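Local coordinates for protein CrataBL (Crataeva tapia, PDB 4IHZ) that inhibits trypsin and probably, more strongly, factor Xa, and probably also acts as a lectin binding glucose and N-acetylglucosamine, at residues P34-T39 / W78-S83; K84-K89 / Y121-C126; L97-G102 / R134-E139; E139-G144 / A150-P155. All coordinates share one frame; numbering follows the deposited sequence.

Contact 1: residues P34-T39 / W78-S83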
# COMPACT_ATOMS: atom_id res chain seq x y z
N PRO A 34 -2.90 10.31 -4.70
CA PRO A 34 -3.92 10.76 -3.76
C PRO A 34 -5.33 10.29 -4.13
O PRO A 34 -6.18 10.25 -3.25
CB PRO A 34 -3.84 12.29 -3.82
CG PRO A 34 -3.00 12.60 -4.98
CD PRO A 34 -2.19 11.42 -5.35
N LEU A 35 -5.55 9.94 -5.41
CA LEU A 35 -6.90 9.55 -5.85
C LEU A 35 -6.83 8.55 -6.99
O LEU A 35 -7.11 8.89 -8.14
CB LEU A 35 -7.71 10.79 -6.24
CG LEU A 35 -9.21 10.51 -6.21
CD1 LEU A 35 -9.75 10.80 -4.82
CD2 LEU A 35 -9.90 11.41 -7.23
N ASP A 36 -6.48 7.32 -6.64
CA ASP A 36 -6.25 6.31 -7.66
C ASP A 36 -7.58 5.61 -7.92
O ASP A 36 -7.95 4.67 -7.23
CB ASP A 36 -5.19 5.32 -7.16
CG ASP A 36 -4.74 4.34 -8.24
OD1 ASP A 36 -4.53 4.77 -9.40
OD2 ASP A 36 -4.60 3.12 -7.93
N LEU A 37 -8.30 6.12 -8.92
CA LEU A 37 -9.64 5.64 -9.25
C LEU A 37 -9.61 4.24 -9.81
O LEU A 37 -8.57 3.76 -10.28
CB LEU A 37 -10.26 6.58 -10.30
CG LEU A 37 -10.41 8.02 -9.86
CD1 LEU A 37 -10.80 8.76 -11.13
CD2 LEU A 37 -11.47 8.19 -8.76
N ILE A 38 -10.78 3.59 -9.81
CA ILE A 38 -10.91 2.29 -10.47
C ILE A 38 -11.72 2.60 -11.73
O ILE A 38 -12.91 2.97 -11.64
CB ILE A 38 -11.72 1.30 -9.58
CG1 ILE A 38 -11.04 1.04 -8.23
CG2 ILE A 38 -11.97 -0.03 -10.34
CD1 ILE A 38 -9.64 0.49 -8.35
N THR A 39 -11.08 2.48 -12.89
CA THR A 39 -11.71 2.93 -14.13
C THR A 39 -11.98 1.78 -15.08
O THR A 39 -11.32 0.73 -15.02
CB THR A 39 -10.91 4.02 -14.86
OG1 THR A 39 -9.58 3.53 -15.10
CG2 THR A 39 -10.86 5.31 -13.99
N TRP A 78 2.89 -2.33 -9.32
CA TRP A 78 2.12 -1.29 -8.60
C TRP A 78 2.96 -0.02 -8.63
O TRP A 78 4.08 -0.01 -8.16
CB TRP A 78 1.88 -1.73 -7.15
CG TRP A 78 0.80 -0.96 -6.53
CD1 TRP A 78 0.89 -0.07 -5.49
CD2 TRP A 78 -0.56 -0.99 -6.92
NE1 TRP A 78 -0.34 0.46 -5.22
CE2 TRP A 78 -1.27 -0.09 -6.07
CE3 TRP A 78 -1.27 -1.71 -7.89
CZ2 TRP A 78 -2.66 0.13 -6.19
CZ3 TRP A 78 -2.66 -1.48 -8.00
CH2 TRP A 78 -3.33 -0.59 -7.13
N PHE A 79 2.36 1.05 -9.13
CA PHE A 79 3.13 2.25 -9.42
C PHE A 79 2.91 3.35 -8.40
O PHE A 79 3.45 4.45 -8.55
CB PHE A 79 2.79 2.75 -10.81
CG PHE A 79 3.19 1.77 -11.88
CD1 PHE A 79 4.55 1.70 -12.29
CD2 PHE A 79 2.27 0.85 -12.40
CE1 PHE A 79 4.96 0.77 -13.25
CE2 PHE A 79 2.69 -0.10 -13.37
CZ PHE A 79 4.04 -0.13 -13.80
N CYS A 80 2.15 3.04 -7.36
CA CYS A 80 1.85 4.01 -6.30
C CYS A 80 2.60 3.60 -5.05
O CYS A 80 2.85 2.43 -4.82
CB CYS A 80 0.33 3.98 -5.98
SG CYS A 80 -0.67 4.60 -7.34
N PRO A 81 2.94 4.58 -4.20
CA PRO A 81 3.48 4.19 -2.90
C PRO A 81 2.41 3.63 -1.97
O PRO A 81 2.74 2.86 -1.08
CB PRO A 81 4.00 5.51 -2.30
CG PRO A 81 3.85 6.55 -3.34
CD PRO A 81 3.02 6.03 -4.47
N GLU A 82 1.16 4.03 -2.18
CA GLU A 82 0.06 3.60 -1.31
C GLU A 82 -0.41 2.16 -1.63
O GLU A 82 0.04 1.55 -2.62
CB GLU A 82 -1.12 4.56 -1.48
CG GLU A 82 -0.78 6.03 -1.17
CD GLU A 82 -0.29 6.84 -2.39
OE1 GLU A 82 0.09 6.24 -3.41
OE2 GLU A 82 -0.26 8.08 -2.29
N SER A 83 -1.30 1.63 -0.80
CA SER A 83 -1.67 0.22 -0.90
C SER A 83 -2.52 -0.08 -2.16
O SER A 83 -3.04 0.83 -2.82
CB SER A 83 -2.51 -0.15 0.31
OG SER A 83 -3.82 0.38 0.10

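Contact 2: residues K84-K89 / Y121-C126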
# COMPACT_ATOMS: atom_id res chain seq x y z
N LYS A 84 -2.78 -1.37 -2.35
CA LYS A 84 -3.71 -1.87 -3.38
C LYS A 84 -5.13 -2.05 -2.85
O LYS A 84 -6.00 -2.58 -3.56
CB LYS A 84 -3.20 -3.22 -3.85
CG LYS A 84 -1.79 -3.17 -4.46
CD LYS A 84 -1.29 -4.56 -4.67
CE LYS A 84 0.15 -4.55 -5.20
NZ LYS A 84 0.57 -5.94 -5.09
N ILE A 85 -5.36 -1.63 -1.60
CA ILE A 85 -6.61 -1.94 -0.92
C ILE A 85 -7.64 -0.86 -1.27
O ILE A 85 -7.36 0.32 -1.25
CB ILE A 85 -6.34 -2.00 0.58
CG1 ILE A 85 -5.35 -3.15 0.87
CG2 ILE A 85 -7.70 -2.18 1.39
CD1 ILE A 85 -4.60 -2.98 2.18
N TRP A 86 -8.86 -1.31 -1.60
CA TRP A 86 -9.90 -0.35 -1.97
C TRP A 86 -10.50 0.40 -0.79
O TRP A 86 -10.61 -0.12 0.32
CB TRP A 86 -10.99 -1.09 -2.70
CG TRP A 86 -10.56 -1.64 -4.05
CD1 TRP A 86 -9.26 -1.95 -4.50
CD2 TRP A 86 -11.43 -1.91 -5.15
NE1 TRP A 86 -9.32 -2.37 -5.83
CE2 TRP A 86 -10.64 -2.38 -6.22
CE3 TRP A 86 -12.83 -1.81 -5.33
CZ2 TRP A 86 -11.18 -2.72 -7.48
CZ3 TRP A 86 -13.37 -2.18 -6.56
CH2 TRP A 86 -12.55 -2.63 -7.62
N THR A 87 -10.90 1.63 -1.04
CA THR A 87 -11.53 2.45 -0.02
C THR A 87 -12.38 3.47 -0.78
O THR A 87 -12.59 3.34 -2.01
CB THR A 87 -10.47 3.15 0.86
OG1 THR A 87 -11.10 3.88 1.91
CG2 THR A 87 -9.54 4.08 0.06
N VAL A 88 -12.91 4.45 -0.07
CA VAL A 88 -13.65 5.53 -0.72
C VAL A 88 -13.09 6.85 -0.27
O VAL A 88 -12.73 7.00 0.88
CB VAL A 88 -15.17 5.42 -0.38
CG1 VAL A 88 -15.95 6.75 -0.67
CG2 VAL A 88 -15.76 4.24 -1.12
N LYS A 89 -12.99 7.80 -1.20
CA LYS A 89 -12.49 9.14 -0.88
C LYS A 89 -13.43 10.17 -1.47
O LYS A 89 -14.14 9.87 -2.43
CB LYS A 89 -11.08 9.37 -1.42
CG LYS A 89 -10.03 8.40 -0.81
CD LYS A 89 -8.64 8.71 -1.32
CE LYS A 89 -7.60 7.75 -0.77
NZ LYS A 89 -6.21 8.24 -1.11
N TYR A 121 -25.03 -9.46 -9.08
CA TYR A 121 -24.56 -8.92 -7.83
C TYR A 121 -24.39 -7.43 -7.95
O TYR A 121 -24.45 -6.87 -9.05
CB TYR A 121 -23.23 -9.58 -7.43
CG TYR A 121 -23.33 -11.07 -7.17
CD1 TYR A 121 -23.78 -11.55 -5.92
CD2 TYR A 121 -23.00 -11.98 -8.16
CE1 TYR A 121 -23.87 -12.92 -5.68
CE2 TYR A 121 -23.10 -13.36 -7.92
CZ TYR A 121 -23.53 -13.81 -6.67
OH TYR A 121 -23.64 -15.16 -6.40
N LYS A 122 -24.18 -6.78 -6.82
CA LYS A 122 -23.69 -5.42 -6.81
C LYS A 122 -22.67 -5.29 -5.69
O LYS A 122 -22.68 -6.06 -4.71
CB LYS A 122 -24.82 -4.43 -6.60
CG LYS A 122 -25.51 -4.52 -5.24
CD LYS A 122 -26.63 -3.52 -5.14
CE LYS A 122 -27.37 -3.73 -3.81
NZ LYS A 122 -28.48 -2.74 -3.63
N LEU A 123 -21.77 -4.33 -5.85
CA LEU A 123 -20.89 -3.92 -4.76
C LEU A 123 -21.51 -2.75 -4.03
O LEU A 123 -22.15 -1.86 -4.65
CB LEU A 123 -19.52 -3.49 -5.31
CG LEU A 123 -18.70 -4.57 -6.01
CD1 LEU A 123 -17.36 -3.89 -6.43
CD2 LEU A 123 -18.45 -5.72 -5.09
N VAL A 124 -21.34 -2.73 -2.71
CA VAL A 124 -21.78 -1.60 -1.91
C VAL A 124 -20.60 -1.21 -1.02
O VAL A 124 -19.74 -2.04 -0.72
CB VAL A 124 -23.05 -1.93 -1.05
CG1 VAL A 124 -24.17 -2.45 -1.95
CG2 VAL A 124 -22.69 -2.93 0.05
N HIS A 125 -20.56 0.04 -0.60
CA HIS A 125 -19.53 0.44 0.36
C HIS A 125 -20.28 0.82 1.63
O HIS A 125 -21.32 1.45 1.56
CB HIS A 125 -18.74 1.64 -0.15
CG HIS A 125 -17.70 2.09 0.81
ND1 HIS A 125 -17.85 3.22 1.59
CD2 HIS A 125 -16.52 1.54 1.17
CE1 HIS A 125 -16.79 3.37 2.37
NE2 HIS A 125 -15.98 2.34 2.15
N CYS A 126 -19.71 0.45 2.78
CA CYS A 126 -20.44 0.57 4.04
C CYS A 126 -19.61 1.43 4.95
O CYS A 126 -18.65 0.95 5.55
CB CYS A 126 -20.66 -0.80 4.67
SG CYS A 126 -21.59 -1.92 3.58

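Contact 3: residues L97-G102 / R134-E139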
# COMPACT_ATOMS: atom_id res chain seq x y z
N LEU A 97 -18.13 11.27 -3.72
CA LEU A 97 -17.34 10.12 -3.29
C LEU A 97 -16.97 9.30 -4.49
O LEU A 97 -17.73 9.18 -5.44
CB LEU A 97 -18.13 9.23 -2.32
CG LEU A 97 -18.70 9.88 -1.04
CD1 LEU A 97 -19.67 8.95 -0.27
CD2 LEU A 97 -17.61 10.40 -0.14
N VAL A 98 -15.78 8.71 -4.41
CA VAL A 98 -15.24 7.82 -5.45
C VAL A 98 -14.56 6.64 -4.80
O VAL A 98 -14.05 6.73 -3.68
CB VAL A 98 -14.23 8.56 -6.39
CG1 VAL A 98 -14.91 9.69 -7.12
CG2 VAL A 98 -13.03 9.15 -5.62
N VAL A 99 -14.61 5.51 -5.49
CA VAL A 99 -13.77 4.34 -5.07
C VAL A 99 -12.34 4.64 -5.44
O VAL A 99 -12.07 5.10 -6.54
CB VAL A 99 -14.26 3.06 -5.75
CG1 VAL A 99 -13.38 1.87 -5.32
CG2 VAL A 99 -15.70 2.73 -5.35
N THR A 100 -11.41 4.33 -4.54
CA THR A 100 -9.97 4.44 -4.89
C THR A 100 -9.22 3.28 -4.30
O THR A 100 -9.75 2.55 -3.46
CB THR A 100 -9.30 5.71 -4.36
OG1 THR A 100 -9.18 5.61 -2.93
CG2 THR A 100 -10.13 6.96 -4.72
N THR A 101 -7.96 3.16 -4.71
CA THR A 101 -7.10 2.27 -3.97
C THR A 101 -6.42 3.09 -2.84
O THR A 101 -6.79 4.22 -2.58
CB THR A 101 -6.02 1.61 -4.87
OG1 THR A 101 -5.17 2.63 -5.37
CG2 THR A 101 -6.68 0.84 -6.09
N GLY A 102 -5.44 2.51 -2.15
CA GLY A 102 -4.70 3.27 -1.18
C GLY A 102 -5.31 3.20 0.22
O GLY A 102 -4.90 3.96 1.12
N ARG A 134 -23.83 2.25 0.62
CA ARG A 134 -24.10 2.95 -0.61
C ARG A 134 -23.75 2.06 -1.79
O ARG A 134 -22.66 1.51 -1.84
CB ARG A 134 -23.26 4.23 -0.69
CG ARG A 134 -23.80 5.35 0.19
CD ARG A 134 -23.02 6.62 0.02
NE ARG A 134 -23.45 7.63 0.99
CZ ARG A 134 -22.75 8.05 2.04
NH1 ARG A 134 -21.53 7.58 2.30
NH2 ARG A 134 -23.29 8.96 2.85
N ASP A 135 -24.65 1.97 -2.75
CA ASP A 135 -24.42 1.13 -3.94
C ASP A 135 -23.29 1.74 -4.77
O ASP A 135 -23.23 2.94 -4.99
CB ASP A 135 -25.69 1.04 -4.79
CG ASP A 135 -26.80 0.18 -4.16
OD1 ASP A 135 -26.59 -0.47 -3.12
OD2 ASP A 135 -27.91 0.18 -4.71
N VAL A 136 -22.40 0.88 -5.26
CA VAL A 136 -21.32 1.32 -6.13
C VAL A 136 -21.77 1.20 -7.58
O VAL A 136 -22.31 0.16 -8.00
CB VAL A 136 -20.09 0.45 -5.91
CG1 VAL A 136 -19.04 0.74 -6.99
CG2 VAL A 136 -19.52 0.75 -4.51
N GLY A 137 -21.63 2.30 -8.30
CA GLY A 137 -22.01 2.36 -9.70
C GLY A 137 -20.94 3.02 -10.52
O GLY A 137 -19.83 3.28 -10.04
N ILE A 138 -21.25 3.27 -11.79
CA ILE A 138 -20.30 3.86 -12.71
C ILE A 138 -20.65 5.36 -12.91
O ILE A 138 -21.83 5.74 -13.10
CB ILE A 138 -20.31 3.10 -14.08
CG1 ILE A 138 -19.51 1.81 -14.01
CG2 ILE A 138 -19.80 4.00 -15.21
CD1 ILE A 138 -19.59 0.97 -15.31
N GLU A 139 -19.62 6.20 -12.92
CA GLU A 139 -19.80 7.64 -13.17
C GLU A 139 -18.81 8.15 -14.18
O GLU A 139 -17.82 7.49 -14.44
CB GLU A 139 -19.63 8.45 -11.88
CG GLU A 139 -20.60 8.06 -10.77
CD GLU A 139 -22.01 8.63 -10.96
OE1 GLU A 139 -22.19 9.64 -11.68
OE2 GLU A 139 -22.95 8.06 -10.36

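Contact 4: residues E139-G144 / A150-P155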
# COMPACT_ATOMS: atom_id res chain seq x y z
N GLU A 139 -19.62 6.20 -12.92
CA GLU A 139 -19.80 7.64 -13.17
C GLU A 139 -18.81 8.15 -14.18
O GLU A 139 -17.82 7.49 -14.44
CB GLU A 139 -19.63 8.45 -11.88
CG GLU A 139 -20.60 8.06 -10.77
CD GLU A 139 -22.01 8.63 -10.96
OE1 GLU A 139 -22.19 9.64 -11.68
OE2 GLU A 139 -22.95 8.06 -10.36
N THR A 140 -19.07 9.32 -14.74
CA THR A 140 -18.16 9.93 -15.70
C THR A 140 -17.81 11.35 -15.31
O THR A 140 -16.84 11.89 -15.82
CB THR A 140 -18.73 9.97 -17.12
OG1 THR A 140 -19.92 10.75 -17.13
CG2 THR A 140 -19.05 8.56 -17.65
N VAL A 141 -18.60 11.97 -14.43
CA VAL A 141 -18.38 13.39 -14.16
C VAL A 141 -16.96 13.65 -13.62
O VAL A 141 -16.54 13.02 -12.65
CB VAL A 141 -19.45 14.02 -13.23
CG1 VAL A 141 -19.53 13.31 -11.89
CG2 VAL A 141 -19.17 15.51 -13.03
N GLY A 142 -16.22 14.54 -14.29
CA GLY A 142 -14.85 14.86 -13.94
C GLY A 142 -13.83 13.81 -14.34
O GLY A 142 -12.64 13.92 -13.99
N GLY A 143 -14.28 12.81 -15.09
CA GLY A 143 -13.47 11.65 -15.40
C GLY A 143 -12.55 11.77 -16.61
O GLY A 143 -11.82 10.82 -16.93
N GLY A 144 -12.61 12.90 -17.32
CA GLY A 144 -11.70 13.16 -18.43
C GLY A 144 -11.85 12.19 -19.58
O GLY A 144 -10.90 11.91 -20.32
N ALA A 150 -17.96 4.57 -8.23
CA ALA A 150 -18.29 5.53 -7.16
C ALA A 150 -19.49 5.05 -6.38
O ALA A 150 -20.43 4.49 -6.94
CB ALA A 150 -18.57 6.86 -7.77
N PRO A 151 -19.49 5.30 -5.06
CA PRO A 151 -20.63 4.82 -4.25
C PRO A 151 -21.73 5.88 -4.19
O PRO A 151 -21.81 6.67 -3.25
CB PRO A 151 -19.99 4.58 -2.87
CG PRO A 151 -18.89 5.61 -2.81
CD PRO A 151 -18.38 5.80 -4.24
N ARG A 152 -22.58 5.88 -5.21
CA ARG A 152 -23.58 6.93 -5.31
C ARG A 152 -24.98 6.39 -5.45
O ARG A 152 -25.86 7.06 -6.06
CB ARG A 152 -23.23 7.90 -6.44
CG ARG A 152 -21.91 8.58 -6.18
CD ARG A 152 -21.60 9.75 -7.08
NE ARG A 152 -20.19 10.10 -6.94
CZ ARG A 152 -19.52 10.88 -7.78
NH1 ARG A 152 -20.13 11.44 -8.83
NH2 ARG A 152 -18.23 11.11 -7.57
N ASP A 153 -25.20 5.22 -4.83
CA ASP A 153 -26.51 4.57 -4.73
C ASP A 153 -27.28 4.29 -6.03
O ASP A 153 -28.51 4.14 -6.01
CB ASP A 153 -27.40 5.25 -3.69
CG ASP A 153 -27.12 4.73 -2.29
OD1 ASP A 153 -27.04 3.47 -2.11
OD2 ASP A 153 -26.98 5.58 -1.39
N ARG A 154 -26.55 4.21 -7.15
CA ARG A 154 -27.08 3.71 -8.44
C ARG A 154 -26.28 2.47 -8.84
O ARG A 154 -25.19 2.57 -9.42
CB ARG A 154 -26.94 4.79 -9.51
CG ARG A 154 -27.74 6.03 -9.18
CD ARG A 154 -27.56 7.11 -10.22
NE ARG A 154 -26.28 7.81 -10.11
CZ ARG A 154 -26.02 8.81 -9.26
NH1 ARG A 154 -26.94 9.22 -8.39
NH2 ARG A 154 -24.83 9.41 -9.27
N PRO A 155 -26.78 1.28 -8.49
CA PRO A 155 -25.85 0.16 -8.55
C PRO A 155 -25.52 -0.29 -9.97
O PRO A 155 -26.38 -0.29 -10.84
CB PRO A 155 -26.58 -0.96 -7.82
CG PRO A 155 -28.05 -0.61 -7.95
CD PRO A 155 -28.12 0.90 -7.98
O HOH W 1 -22.90 11.98 -9.32

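Contact 1: residues P34-T39 / W78-S83
Asp36 reaches with its carboxylate over to the six-membered part of the Trp78 indole, joining two separated parts of this beta-trefoil: the approach to strand 38-40 and the loop between strands 69-72 and 87-91. OD2 of Asp36 lies equally far from CZ2 and CH2 of Trp78, 4.0 Å from each, and the approach is oblique to the ring. The two side chains come from opposite directions and their planes stand almost perpendicular, 83° apart. At this distance from ring carbons, and with no hydrogen bond across, this is van der Waals contact; the polar partners of the carboxylate are elsewhere: OD2 bonds the hydroxyl of Thr101 and OD1 the backbone N of Asn23. Two fixed oxygens thus set the rotation of a buried acid. With CG anti to the backbone N (chi1 -172°), the carboxylate extends toward 78-83, and its carbon also meets sulfur, Asp36 CG lying 4.2 Å from Cys80 SG. That sulfur is half of the Cys33–Cys80 disulfide, so a covalent link beside Pro34 ties down the same two chain regions. At this end Glu82 OE2 comes to 4.2 Å from Pro34 N, but its hydrogen bond is with the neighbouring Cys33 N.

The loop also borders the second subunit: Trp78 O and Cys80 O both bond Lys84 NZ of that subunit, and Phe79 touches the attached glycan. Within the loop, the indole is held through its pyrrole N-H, Trp78 NE1 donating to Glu82 O at 2.8 Å in a clearly bent bond, the N-H...O angle being 138°.

Contact 2: residues K84-K89 / Y121-C126
The imidazole of His125 carries the CG2 methyl of Val88 on one face, while the indole of Trp86 meets CD1 of Leu123 obliquely and has Lys84 O in plane at its edge. Together they form part of the packing in the beta-trefoil core, joining strand 87-91 to strand 120-125 of a different sheet. The methyl sits almost exactly over the imidazole: Val88 CG2 is 3.5 Å from the His125 ring centroid and only 9° off the ring normal, a well-formed CH-pi contact. Its distances to the ring atoms vary little, which confirms the central placement. Val88 CB adds a second approach, 3.8 Å from His125 CE1.

His125 CG stands anti to the backbone N (chi1 179°), which carries the ring out toward Val88. The ring is further fixed by NE2 bonding to Gly109 O and by an edge-to-face pairing with Phe112. No hydrogen bond crosses between the segments, and the polar atom of the indole is likewise served elsewhere, Trp86 NE1 bonding the hydroxyl of Thr73. A second, apolar touch lies beside it, with Trp86 CZ3 4.3 Å from Leu123 CD1.

Contact 3: residues L97-G102 / R134-E139
Leu97 and Arg134 cross at about a right angle, the leucine directing its CD1 methyl at the end of the arginine. The closest atom is the terminal nitrogen: Leu97 CD1 to Arg134 NH1 measures 3.5 Å. Contact then runs back along the side chain, with Leu97 CD1 4.0 Å from Arg134 CZ and 4.1 Å from Arg134 CD. The methyl therefore lies against the arm as well as its tip, meeting the guanidinium obliquely. In Arg134, CG is anti to the carbonyl carbon (chi1 -76°) and the chain stays extended from CG to NE, a shape that lets the guanidinium extend across to the leucine.

The second pair lies deeper. Val99 points toward strand 134-139 while Val136 leaves its own strand across that direction, and one methyl of each closes the gap, Val99 CG2 to Val136 CG1 at 4.2 Å. The backbones themselves remain apart: the CA atoms of Val99 and Val136 are 8.2 Å from each other. This is side-chain packing between two sheets of the beta-trefoil, since strand 96-100 pairs with 87-91 and strand 134-139 belongs to the four-stranded sheet. Ile38 also packs on Val99, and Leu123 on Val136, extending the apolar layer; Val88 and Pro151 also touch Leu97.

No hydrogen bond or salt bridge crosses here. The chemistry implies a contact graded from a buried valine pair to a solvent-exposed arginine, in which dispersion does the joining and the positive charge of Arg134 finds no acceptor in segment 97-102.

Contact 4: residues E139-G144 / A150-P155
Glu139 and Arg154 make a short salt bridge, Arg154 NH2 donating to Glu139 OE2 at 2.6 Å with an N-H...O angle of 151°. The same oxygen takes a weak second bond from Arg154 NE at 3.3 Å, so both donors converge on OE2. NH2 arrives on the syn side but out of the carboxylate plane, and the carboxylate and guanidinium planes stand 79° apart; this is therefore not the flat, two-oxygen pairing. Arg152 completes a salt-bridge network through a long ion pair, Glu139 OE1 and Arg152 NH1 being 4.0 Å apart. Water 1 spans this wider gap, accepting from Arg152 NH1 at 2.9 Å and donating weakly to Glu139 OE1. One carboxylate thus stands near two positive charges, which would be expected to favour its ionised form.

A bend at chi2 (-78°) turns the carboxylate aside from the line of the CB-CG arm, which itself packs: Glu139 CG lies over one face of the Arg152 guanidinium, 3.9 Å from NH1, and 3.8 Å from Ala150 CB. Val141 approaches the guanidinium differently, its CG1 lying in plane at the edge, 3.6 Å from Arg152 NH1. At its other terminal nitrogen, NH2, Arg152 bonds His94 O and Leu97 O.

A type II turn from Thr140 to Gly143, with Gly142 at positive phi, starts the link between antiparallel strands 134-139 and 148-151. Glu139 and Ala150 belong to these neighbouring strands, while Pro151 and Arg152 lean on strand 96-100 through Leu97 and Val98.

How the contacts relate
Contacts 2 and 3 form the inner pair, with centres about 6 Å apart: their segments alternate along the chain, and both join the 87-91/96-100 hairpin to the four-stranded sheet. The backbone bonds His125 O to Arg134 N and Lys89 O to Val98 N, each 2.8 Å, lock them together. Contact 4 follows, sharing Glu139 with contact 3, their centres about 7 Å apart, and it reaches contact 2 where Pro151 packs on Val88. Contact 1 lies farther off, its centre about 17 Å from that of contact 4 and about 13 Å from that of contact 3, and meets contact 3 through Asp36 OD2 and Thr101 OG1 at 2.7 Å. Contact 1 alone adjoins the attached glycan.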